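Long-range contacts in nuclease-like protein (Chaetomium thermophilum, PDB 6GRB), which resolves four-way DNA (Holliday) junctions as the enzyme GEN1, and probably also cuts 5'-flap DNA: residues S12-L18 with T167-H172; L191-S196 with V212-A217; V362-R368 with E379-I385. All coordinates share one frame; numbering follows the deposited sequence.

Contact 1. Residues S12-L18 with T167-H172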
# COMPACT_ATOMS: atom_id res chain seq x y z
N SER A 12 -7.77 5.67 -14.85
CA SER A 12 -8.09 5.53 -13.44
C SER A 12 -7.37 4.36 -12.77
O SER A 12 -7.37 4.30 -11.54
CB SER A 12 -9.60 5.39 -13.27
OG SER A 12 -10.07 4.45 -14.21
N GLY A 13 -6.74 3.47 -13.53
CA GLY A 13 -5.97 2.38 -12.97
C GLY A 13 -6.75 1.08 -12.94
O GLY A 13 -7.95 1.03 -13.20
N GLU A 14 -6.03 -0.00 -12.63
CA GLU A 14 -6.63 -1.33 -12.59
C GLU A 14 -7.08 -1.70 -11.19
O GLU A 14 -6.27 -1.69 -10.25
CB GLU A 14 -5.66 -2.40 -13.09
CG GLU A 14 -6.34 -3.74 -13.06
CD GLU A 14 -5.46 -4.88 -13.50
OE1 GLU A 14 -4.21 -4.79 -13.31
OE2 GLU A 14 -6.03 -5.87 -14.05
N ARG A 15 -8.35 -2.04 -11.04
CA ARG A 15 -8.88 -2.49 -9.76
C ARG A 15 -8.45 -3.94 -9.67
O ARG A 15 -8.60 -4.69 -10.64
CB ARG A 15 -10.40 -2.38 -9.73
CG ARG A 15 -10.92 -1.21 -8.90
CD ARG A 15 -10.85 -1.52 -7.42
NE ARG A 15 -10.22 -0.44 -6.67
CZ ARG A 15 -10.66 0.03 -5.51
NH1 ARG A 15 -11.76 -0.49 -4.96
NH2 ARG A 15 -10.02 1.01 -4.89
N ILE A 16 -7.91 -4.36 -8.53
CA ILE A 16 -7.42 -5.72 -8.41
C ILE A 16 -7.46 -6.15 -6.95
O ILE A 16 -7.15 -5.36 -6.05
CB ILE A 16 -6.01 -5.86 -9.01
CG1 ILE A 16 -5.58 -7.32 -9.03
CG2 ILE A 16 -5.00 -5.01 -8.24
CD1 ILE A 16 -4.18 -7.50 -9.56
N SER A 17 -7.86 -7.40 -6.73
CA SER A 17 -7.88 -7.98 -5.39
C SER A 17 -6.48 -7.99 -4.76
O SER A 17 -5.56 -8.61 -5.30
CB SER A 17 -8.44 -9.40 -5.50
OG SER A 17 -8.04 -10.22 -4.43
N LEU A 18 -6.34 -7.33 -3.62
CA LEU A 18 -5.06 -7.34 -2.90
C LEU A 18 -4.58 -8.76 -2.62
O LEU A 18 -3.38 -9.06 -2.68
CB LEU A 18 -5.20 -6.56 -1.59
CG LEU A 18 -3.93 -6.23 -0.81
CD1 LEU A 18 -2.83 -5.72 -1.75
CD2 LEU A 18 -4.25 -5.18 0.26
N THR A 167 -11.31 -5.24 0.03
CA THR A 167 -10.59 -6.31 -0.62
C THR A 167 -9.72 -5.85 -1.78
O THR A 167 -8.87 -6.64 -2.23
CB THR A 167 -11.56 -7.38 -1.16
OG1 THR A 167 -12.43 -6.79 -2.13
CG2 THR A 167 -12.36 -7.97 -0.04
N HIS A 168 -9.90 -4.62 -2.27
CA HIS A 168 -9.33 -4.22 -3.55
C HIS A 168 -8.55 -2.93 -3.43
O HIS A 168 -8.79 -2.11 -2.55
CB HIS A 168 -10.42 -4.08 -4.63
CG HIS A 168 -10.86 -5.38 -5.20
ND1 HIS A 168 -11.52 -6.33 -4.45
CD2 HIS A 168 -10.70 -5.92 -6.43
CE1 HIS A 168 -11.76 -7.39 -5.20
NE2 HIS A 168 -11.29 -7.17 -6.41
N VAL A 169 -7.57 -2.80 -4.33
CA VAL A 169 -6.79 -1.58 -4.52
C VAL A 169 -6.83 -1.23 -6.00
O VAL A 169 -7.16 -2.05 -6.85
CB VAL A 169 -5.31 -1.72 -4.07
CG1 VAL A 169 -5.21 -2.04 -2.57
CG2 VAL A 169 -4.60 -2.78 -4.91
N THR A 170 -6.43 0.00 -6.29
CA THR A 170 -6.32 0.51 -7.65
C THR A 170 -4.83 0.59 -8.03
O THR A 170 -4.07 1.34 -7.40
CB THR A 170 -7.00 1.88 -7.77
OG1 THR A 170 -8.41 1.73 -7.49
CG2 THR A 170 -6.84 2.44 -9.15
N LEU A 171 -4.43 -0.22 -9.02
CA LEU A 171 -3.03 -0.37 -9.39
C LEU A 171 -2.70 0.56 -10.55
O LEU A 171 -3.43 0.58 -11.55
CB LEU A 171 -2.68 -1.81 -9.81
CG LEU A 171 -1.21 -2.12 -10.21
CD1 LEU A 171 -0.91 -3.59 -9.95
CD2 LEU A 171 -0.83 -1.80 -11.66
N HIS A 172 -1.61 1.29 -10.42
CA HIS A 172 -1.07 2.08 -11.50
C HIS A 172 0.36 1.64 -11.78
O HIS A 172 1.13 1.35 -10.85
CB HIS A 172 -1.11 3.57 -11.18
CG HIS A 172 -2.46 4.18 -11.35
ND1 HIS A 172 -2.91 4.65 -12.57
CD2 HIS A 172 -3.46 4.41 -10.47
CE1 HIS A 172 -4.13 5.14 -12.42
NE2 HIS A 172 -4.49 5.01 -11.16

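Contact 2. Residues L191-S196 with V212-A217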
# COMPACT_ATOMS: atom_id res chain seq x y z
N LEU A 191 6.98 17.91 -15.31
CA LEU A 191 6.75 19.16 -16.02
C LEU A 191 5.28 19.58 -15.91
O LEU A 191 4.98 20.78 -15.85
CB LEU A 191 7.15 19.03 -17.50
CG LEU A 191 6.88 20.24 -18.40
CD1 LEU A 191 7.90 21.35 -18.16
CD2 LEU A 191 6.83 19.84 -19.87
N VAL A 192 4.37 18.61 -15.88
CA VAL A 192 2.96 18.92 -15.66
C VAL A 192 2.78 19.64 -14.33
O VAL A 192 2.05 20.63 -14.25
CB VAL A 192 2.11 17.64 -15.73
CG1 VAL A 192 0.69 17.93 -15.29
CG2 VAL A 192 2.14 17.04 -17.14
N ALA A 193 3.46 19.18 -13.27
CA ALA A 193 3.32 19.84 -11.97
C ALA A 193 4.09 21.14 -11.87
O ALA A 193 3.74 21.99 -11.04
CB ALA A 193 3.76 18.91 -10.84
N LEU A 194 5.15 21.32 -12.67
CA LEU A 194 5.87 22.59 -12.69
C LEU A 194 5.07 23.68 -13.42
O LEU A 194 5.08 24.85 -13.01
CB LEU A 194 7.25 22.40 -13.34
CG LEU A 194 8.39 21.91 -12.43
CD1 LEU A 194 8.16 20.51 -11.93
CD2 LEU A 194 9.72 22.01 -13.15
N MET A 195 4.37 23.30 -14.49
CA MET A 195 3.59 24.23 -15.30
C MET A 195 2.19 24.47 -14.72
O MET A 195 1.74 25.62 -14.63
CB MET A 195 3.49 23.72 -16.74
CG MET A 195 4.83 23.62 -17.50
SD MET A 195 4.67 23.02 -19.19
CE MET A 195 3.71 24.33 -19.91
N SER A 196 1.49 23.42 -14.30
CA SER A 196 0.10 23.53 -13.87
C SER A 196 -0.09 23.58 -12.35
O SER A 196 -1.17 23.97 -11.90
CB SER A 196 -0.70 22.34 -14.40
OG SER A 196 -0.51 21.21 -13.56
N VAL A 212 -2.65 21.80 -21.49
CA VAL A 212 -1.48 22.26 -22.24
C VAL A 212 -0.17 21.89 -21.55
O VAL A 212 0.86 21.80 -22.24
CB VAL A 212 -1.50 23.77 -22.56
CG1 VAL A 212 -2.91 24.25 -23.02
CG2 VAL A 212 -0.98 24.61 -21.41
N ALA A 213 -0.15 21.64 -20.24
CA ALA A 213 1.05 21.07 -19.63
C ALA A 213 1.34 19.70 -20.20
O ALA A 213 2.51 19.31 -20.37
CB ALA A 213 0.91 20.98 -18.11
N CYS A 214 0.29 18.95 -20.52
CA CYS A 214 0.45 17.57 -20.95
C CYS A 214 0.89 17.48 -22.40
O CYS A 214 1.63 16.57 -22.76
CB CYS A 214 -0.86 16.81 -20.73
SG CYS A 214 -0.66 15.05 -20.83
N GLN A 215 0.41 18.39 -23.25
CA GLN A 215 0.89 18.38 -24.63
C GLN A 215 2.26 19.04 -24.75
O GLN A 215 2.97 18.78 -25.73
CB GLN A 215 -0.15 19.01 -25.58
CG GLN A 215 -0.81 20.31 -25.11
CD GLN A 215 -2.25 20.49 -25.60
OE1 GLN A 215 -2.96 19.52 -25.86
NE2 GLN A 215 -2.68 21.74 -25.71
N ALA A 216 2.66 19.84 -23.76
CA ALA A 216 4.06 20.24 -23.63
C ALA A 216 4.94 19.05 -23.26
O ALA A 216 5.99 18.82 -23.87
CB ALA A 216 4.19 21.35 -22.58
N ALA A 217 4.53 18.29 -22.24
CA ALA A 217 5.24 17.06 -21.87
C ALA A 217 5.40 16.15 -23.08
O ALA A 217 6.50 15.63 -23.34
CB ALA A 217 4.51 16.34 -20.75

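Contact 3. Residues V362-R368 with E379-I385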
# COMPACT_ATOMS: atom_id res chain seq x y z
N VAL A 362 -4.16 -26.47 11.67
CA VAL A 362 -5.25 -26.72 10.74
C VAL A 362 -5.83 -28.09 11.04
O VAL A 362 -5.11 -29.10 10.98
CB VAL A 362 -4.75 -26.64 9.29
CG1 VAL A 362 -5.68 -27.40 8.37
CG2 VAL A 362 -4.55 -25.18 8.85
N LYS A 363 -7.11 -28.16 11.38
CA LYS A 363 -7.70 -29.46 11.66
C LYS A 363 -8.30 -30.15 10.44
O LYS A 363 -8.39 -31.38 10.42
CB LYS A 363 -8.78 -29.33 12.74
CG LYS A 363 -8.32 -28.51 13.93
CD LYS A 363 -7.21 -29.20 14.72
CE LYS A 363 -6.71 -28.28 15.83
NZ LYS A 363 -5.70 -28.94 16.70
N GLY A 364 -8.70 -29.41 9.41
CA GLY A 364 -9.31 -30.05 8.26
C GLY A 364 -9.61 -29.06 7.15
O GLY A 364 -9.59 -27.83 7.35
N ILE A 365 -9.87 -29.62 5.97
CA ILE A 365 -10.27 -28.88 4.78
C ILE A 365 -11.57 -29.50 4.30
O ILE A 365 -11.72 -30.72 4.30
CB ILE A 365 -9.20 -28.94 3.68
CG1 ILE A 365 -7.84 -28.50 4.23
CG2 ILE A 365 -9.59 -28.07 2.50
CD1 ILE A 365 -6.68 -28.79 3.28
N SER A 366 -12.52 -28.66 3.89
CA SER A 366 -13.84 -29.15 3.52
C SER A 366 -14.30 -28.72 2.15
O SER A 366 -15.35 -29.20 1.70
CB SER A 366 -14.90 -28.71 4.56
OG SER A 366 -14.88 -27.30 4.75
N MET A 367 -13.62 -27.78 1.51
CA MET A 367 -14.10 -27.28 0.23
C MET A 367 -13.03 -26.42 -0.44
O MET A 367 -11.99 -26.20 0.12
CB MET A 367 -15.37 -26.45 0.50
CG MET A 367 -16.31 -26.14 -0.66
SD MET A 367 -17.84 -25.31 -0.18
CE MET A 367 -17.66 -25.50 1.56
N ARG A 368 -13.36 -25.98 -1.65
CA ARG A 368 -12.50 -25.14 -2.46
C ARG A 368 -13.41 -24.19 -3.24
O ARG A 368 -14.56 -24.52 -3.52
CB ARG A 368 -11.67 -25.98 -3.43
CG ARG A 368 -11.35 -25.29 -4.74
CD ARG A 368 -9.99 -25.71 -5.27
NE ARG A 368 -9.61 -24.96 -6.46
CZ ARG A 368 -8.47 -25.13 -7.12
NH1 ARG A 368 -7.59 -26.03 -6.71
NH2 ARG A 368 -8.21 -24.40 -8.20
N GLU A 379 -9.02 -20.81 -2.95
CA GLU A 379 -9.01 -20.83 -1.50
C GLU A 379 -9.52 -22.18 -1.02
O GLU A 379 -10.33 -22.82 -1.69
CB GLU A 379 -9.85 -19.71 -0.90
CG GLU A 379 -9.26 -18.32 -1.10
CD GLU A 379 -10.17 -17.23 -0.56
OE1 GLU A 379 -9.72 -16.47 0.32
OE2 GLU A 379 -11.34 -17.16 -1.00
N LEU A 380 -9.02 -22.60 0.13
CA LEU A 380 -9.47 -23.83 0.76
C LEU A 380 -10.15 -23.49 2.08
O LEU A 380 -9.70 -22.60 2.82
CB LEU A 380 -8.30 -24.79 0.98
CG LEU A 380 -7.65 -25.41 -0.28
CD1 LEU A 380 -6.54 -26.39 0.07
CD2 LEU A 380 -8.71 -26.10 -1.13
N ARG A 381 -11.26 -24.18 2.36
CA ARG A 381 -12.04 -23.96 3.57
C ARG A 381 -11.39 -24.74 4.71
O ARG A 381 -11.43 -25.97 4.72
CB ARG A 381 -13.48 -24.41 3.36
CG ARG A 381 -14.40 -24.13 4.52
CD ARG A 381 -14.64 -22.64 4.66
NE ARG A 381 -15.82 -22.37 5.47
CZ ARG A 381 -16.24 -21.16 5.83
NH1 ARG A 381 -15.55 -20.08 5.44
NH2 ARG A 381 -17.33 -21.02 6.59
N VAL A 382 -10.73 -24.04 5.62
CA VAL A 382 -10.02 -24.72 6.69
C VAL A 382 -10.58 -24.54 8.10
O VAL A 382 -11.05 -23.46 8.47
CB VAL A 382 -8.53 -24.32 6.71
CG1 VAL A 382 -7.83 -24.94 7.91
CG2 VAL A 382 -7.85 -24.73 5.41
N SER A 383 -10.46 -25.59 8.89
CA SER A 383 -10.91 -25.64 10.27
C SER A 383 -9.73 -25.49 11.19
O SER A 383 -8.65 -25.87 10.85
CB SER A 383 -11.63 -26.94 10.59
OG SER A 383 -10.79 -28.06 10.49
N PHE A 384 -9.98 -24.97 12.38
CA PHE A 384 -8.96 -24.65 13.37
C PHE A 384 -9.67 -24.31 14.68
O PHE A 384 -10.87 -24.03 14.71
CB PHE A 384 -8.07 -23.49 12.92
CG PHE A 384 -8.82 -22.22 12.62
CD1 PHE A 384 -9.38 -22.00 11.37
CD2 PHE A 384 -8.98 -21.24 13.59
CE1 PHE A 384 -10.08 -20.83 11.10
CE2 PHE A 384 -9.67 -20.07 13.32
CZ PHE A 384 -10.22 -19.88 12.06
N ILE A 385 -8.91 -24.34 15.78
CA ILE A 385 -9.44 -24.03 17.10
C ILE A 385 -8.93 -22.63 17.48
O ILE A 385 -7.75 -22.49 17.81
CB ILE A 385 -9.03 -25.08 18.15
CG1 ILE A 385 -9.36 -26.50 17.67
CG2 ILE A 385 -9.73 -24.78 19.49
CD1 ILE A 385 -10.82 -26.91 17.82

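Contact 1. Residues S12-L18 with T167-H172
E14 and L171 form an antiparallel hydrogen-bonded pair, with E14 N 2.9 Å from L171 O and L171 N 2.7 Å from E14 O. I16 and V169 repeat the pattern two residues on, and L18 N, at the first turn of helix 18-29, donates to T167 O at 3.0 Å. Side-chain polar contacts lie on the face of R15 and T170. With its chain bent at chi2 and chi3, R15 lays its guanidinium over H168 O and turns NE onto T170 OG1 (2.9 Å), which sits 17° out of the guanidinium plane; NH2, less surely placed, pairs with D155, and NH1 bonds S157. H168 brings its ring over S17, whose CA lies above the ring centre and whose CB makes a CH-pi contact at 4.1 Å from the centroid. At the ring's rim NE2 bonds D375, and ND1 has T167 OG1 in the ring plane at an unusually short 2.5 Å. S17 OG, meanwhile, caps K20 N of the helix. Apolar contacts fill the I16 and V169 face, where CG2 of each meets the other at 4.0 Å and L21 packs against both side chains. These bonds attach 14-17 as the outermost strand of the mixed seven-stranded sheet, the central sheet of the XPG-type (FEN1-like) nuclease core.

Contact 2. Residues L191-S196 with V212-A217
L191 and M195, one turn apart on their helix, both reach for the alanine side of segment 212-217, in helix 210-226, and V192 fills in beside them. These two helices, with the loop that joins them, match the helix-two-turn-helix motif of FEN1-family nucleases; their segments cross at 139° with axes 8.7 Å apart, an oblique, roughly antiparallel crossing made close by small residues. A213 sits at the middle: its CB points into the first helix and lies 3.8 Å from V192 CA, with M195 CB at 4.0 Å. Such an approach to the backbone of V192 is possible because A213 carries nothing beyond CB. M195 comes across the alanine row with its tail. CG stands anti to the carbonyl carbon (chi1 -63°) and the chain runs on straight, which carries SD to 3.8 Å from A216 CB; the bend at chi3 then lays CE against the same methyl. L191 approaches from the N-terminal end of its helix with CD2 alone, which presses on the backbone of the second helix, 3.6 Å from A217 N, and also meets the A216 methyl. V192 divides its branches: CG1 faces A213 CB, whereas CG2 slides past A213 O toward C214 and A217. The interface is therefore carried by apolar side chains, while V212, at the beginning of the second segment, leans on R256 and H259 of a neighbouring loop. At the other end of the first segment, S196 turns its hydroxyl back onto its own helix: OG donates to V192 O at 2.7 Å from 41° above the carbonyl plane, and S196 N reaches the same oxygen from the opposite face.

Contact 3. Residues V362-R368 with E379-I385
G364 O is gripped from the other strand by S383, whose N donates to it at 2.9 Å and whose OG adds a weak bond at 3.4 Å; V382 CA also presents its hydrogen to this oxygen. One residue earlier, K363 N donates to S383 O at 2.8 Å, arriving well above the carbonyl plane. In the other direction the register slips by one residue between I365 and R368. R381 stands opposite this beta bulge, its O taking S366 N in the carbonyl plane while its N bonds M367 O at 3.1 Å. The R381 side chain leads away from the bulge to a cation-pi contact with W442, and its CG passes close to S366 OG.

The face of I365, L380 and V382 is apolar. With CG1 anti to the carbonyl carbon (chi1 -53°), I365 spreads its branches: CG2 meets L380 CB at 3.8 Å, CD1 meets L380 CD1, and CG1 meets V382 CG2 at 4.0 Å, the side chains crossing at a slant. An alanine in place of I365 would lose all three contacts and would probably open a gap between L380, V382 and W459 of helix 453-464, which packs on the same face. V382 CG1 faces both methyls of V362, a tight approach (3.3 Å to V362 CG1), the side chains crossing at about a right angle. At the far end, K363 CE runs across I385 CG1 at 3.7 Å, and its NZ goes on to a salt bridge with E388; R368 at the other end pairs with E370 and E445.

This is a bulged beta hairpin, the first two strands of the three-stranded antiparallel sheet in the GEN1 C-terminal domain, which, with helices 445-451 and 453-464 packed on one face, is consistent with a chromodomain-like fold.

In the fold
The three contacts follow one another along the sequence, but in space contact 1, in the nuclease core, lies between the other two; none touches another. Its centre is about 26 Å from that of contact 2 and 28 Å from that of contact 3, which are 54 Å apart on opposite sides of the chain's centre. Contacts 1 and 2 both lie near the metal site: the side chain of H172 is about 8 Å from that of D141 and 12 Å from a magnesium ion, and that of S196 about 13 Å from a magnesium ion. Contact 2 comes nearest the DNA, about 4 Å between nearest atoms, against 6 Å for contact 1 and 25 Å for contact 3.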